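Local coordinates for sugar kinase, pfkB family (Thermotoga maritima, PDB 2AJR), which probably phosphorylates a sugar phosphate using ATP, as a kinase of the pfkB family, at residues 149-154 against 178-183. Numbering follows the deposited sequence.
Sequences CVVISG and FVFVEQ
With CG of Gln-183 anti to the carbonyl carbon (chi1 -69°) and the chain extended beyond it, the amide is carried across to Gly-154, while CG of Phe-180 is placed likewise (chi1 -63°), on the side from which its ring meets Cys-149. The two segments are neighbouring parallel strands of a right-handed beta-alpha-beta crossover through helix 164-174, at the centre of the ribokinase-like sheet. The strands take turns as donor: Val-150 N to Phe-178 O (2.8 Å), then Phe-180 N to Val-150 O, and so on; in the longer bond from Glu-182 N to Ile-152 O the donor is tilted from the carbonyl plane. On the face beneath helix 164-174, Val-150 and Val-179, beta-branched and suited to extended backbone, stand side by side, CG1 of Val-150 3.4 Å from CG2 of Val-179. The other face lies against helix 271-286: there the polarisable thiol of Cys-149 suits a buried sulfur-aromatic contact, SG approaching CE1 of Phe-180 obliquely at 4.0 Å. Farther along, extended Glu-182 forms a salt bridge with Lys-53. Gly-154 has a positive phi (90°), at which a CB would collide with the preceding carbonyl O. NE2 of Gln-183 donates to O of Gly-154 at 3.0 Å; an alanine here would probably leave that oxygen without its side-chain donor and CG2 of Ile-152 without the amide packed near it. O of Gly-154 lies close to the amide plane of Gln-183.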
loop_
_atom_site.group_PDB
_atom_site.type_symbol
_atom_site.label_atom_id
_atom_site.label_comp_id
_atom_site.label_asym_id
_atom_site.label_seq_id
_atom_site.Cartn_x
_atom_site.Cartn_y
_atom_site.Cartn_z
ATOM N N CYS A 149 23.212 -25.882 4.983
ATOM C CA CYS A 149 22.052 -26.062 4.115
ATOM C C CYS A 149 21.443 -24.751 3.630
ATOM O O CYS A 149 21.598 -23.716 4.256
ATOM C CB CYS A 149 20.995 -26.895 4.828
ATOM S SG CYS A 149 19.987 -25.976 5.937
ATOM N N VAL A 150 20.715 -24.820 2.522
ATOM C CA VAL A 150 20.179 -23.636 1.849
ATOM C C VAL A 150 18.676 -23.769 1.592
ATOM O O VAL A 150 18.175 -24.869 1.324
ATOM C CB VAL A 150 20.903 -23.392 0.497
ATOM C CG1 VAL A 150 20.544 -24.480 -0.516
ATOM C CG2 VAL A 150 20.571 -22.023 -0.066
ATOM N N VAL A 151 17.971 -22.637 1.678
ATOM C CA VAL A 151 16.543 -22.563 1.405
ATOM C C VAL A 151 16.308 -21.574 0.294
ATOM O O VAL A 151 16.643 -20.399 0.440
ATOM C CB VAL A 151 15.752 -22.062 2.610
ATOM C CG1 VAL A 151 14.269 -21.933 2.245
ATOM C CG2 VAL A 151 15.981 -22.975 3.809
ATOM N N ILE A 152 15.741 -22.052 -0.813
ATOM C CA ILE A 152 15.448 -21.217 -1.965
ATOM C C ILE A 152 13.946 -21.218 -2.149
ATOM O O ILE A 152 13.376 -22.225 -2.548
ATOM C CB ILE A 152 16.078 -21.761 -3.251
ATOM C CG1 ILE A 152 17.598 -21.804 -3.133
ATOM C CG2 ILE A 152 15.667 -20.885 -4.422
ATOM C CD1 ILE A 152 18.222 -23.012 -3.796
ATOM N N SER A 153 13.289 -20.102 -1.852
ATOM C CA SER A 153 11.839 -20.084 -1.954
ATOM C C SER A 153 11.272 -18.761 -2.442
ATOM O O SER A 153 11.907 -17.711 -2.335
ATOM C CB SER A 153 11.204 -20.509 -0.629
ATOM O OG SER A 153 11.548 -19.613 0.394
ATOM N N GLY A 154 10.078 -18.853 -3.023
ATOM C CA GLY A 154 9.332 -17.694 -3.455
ATOM C C GLY A 154 9.637 -17.304 -4.883
ATOM O O GLY A 154 10.446 -17.923 -5.557
ATOM N N PHE A 178 22.867 -29.182 1.595
ATOM C CA PHE A 178 21.527 -29.740 1.608
ATOM C C PHE A 178 20.553 -28.637 1.187
ATOM O O PHE A 178 20.682 -27.492 1.637
ATOM C CB PHE A 178 21.225 -30.231 3.022
ATOM C CG PHE A 178 20.032 -31.109 3.122
ATOM C CD1 PHE A 178 18.783 -30.571 3.368
ATOM C CD2 PHE A 178 20.162 -32.476 3.021
ATOM C CE1 PHE A 178 17.681 -31.382 3.483
ATOM C CE2 PHE A 178 19.066 -33.294 3.135
ATOM C CZ PHE A 178 17.822 -32.749 3.361
ATOM N N VAL A 179 19.603 -28.967 0.319
ATOM C CA VAL A 179 18.751 -27.952 -0.309
ATOM C C VAL A 179 17.272 -28.165 -0.041
ATOM O O VAL A 179 16.758 -29.240 -0.306
ATOM C CB VAL A 179 18.919 -27.955 -1.854
ATOM C CG1 VAL A 179 17.774 -27.176 -2.512
ATOM C CG2 VAL A 179 20.289 -27.412 -2.266
ATOM N N PHE A 180 16.607 -27.122 0.459
ATOM C CA PHE A 180 15.129 -27.047 0.565
ATOM C C PHE A 180 14.611 -26.073 -0.492
ATOM O O PHE A 180 15.142 -24.961 -0.593
ATOM C CB PHE A 180 14.700 -26.462 1.914
ATOM C CG PHE A 180 15.087 -27.281 3.105
ATOM C CD1 PHE A 180 16.393 -27.259 3.587
ATOM C CD2 PHE A 180 14.135 -28.036 3.784
ATOM C CE1 PHE A 180 16.750 -28.000 4.716
ATOM C CE2 PHE A 180 14.485 -28.773 4.919
ATOM C CZ PHE A 180 15.798 -28.756 5.382
ATOM N N VAL A 181 13.574 -26.444 -1.247
ATOM C CA VAL A 181 12.938 -25.491 -2.162
ATOM C C VAL A 181 11.432 -25.420 -1.967
ATOM O O VAL A 181 10.776 -26.449 -1.856
ATOM C CB VAL A 181 13.224 -25.835 -3.635
ATOM C CG1 VAL A 181 12.385 -24.957 -4.540
ATOM C CG2 VAL A 181 14.700 -25.671 -3.953
ATOM N N GLU A 182 10.892 -24.201 -1.921
ATOM C CA GLU A 182 9.437 -23.967 -2.018
ATOM C C GLU A 182 9.159 -22.964 -3.143
ATOM O O GLU A 182 9.378 -21.777 -2.970
ATOM C CB GLU A 182 8.827 -23.474 -0.679
ATOM C CG GLU A 182 7.277 -23.254 -0.741
ATOM C CD GLU A 182 6.642 -22.670 0.543
ATOM O OE1 GLU A 182 7.316 -21.927 1.301
ATOM O OE2 GLU A 182 5.448 -22.961 0.784
ATOM N N GLN A 183 8.683 -23.431 -4.295
ATOM C CA GLN A 183 8.404 -22.542 -5.429
ATOM C C GLN A 183 7.232 -23.037 -6.242
ATOM O O GLN A 183 6.834 -24.176 -6.114
ATOM C CB GLN A 183 9.634 -22.403 -6.324
ATOM C CG GLN A 183 10.748 -21.624 -5.638
ATOM C CD GLN A 183 11.937 -21.284 -6.538
ATOM O OE1 GLN A 183 12.518 -22.154 -7.178
ATOM N NE2 GLN A 183 12.324 -20.007 -6.548
#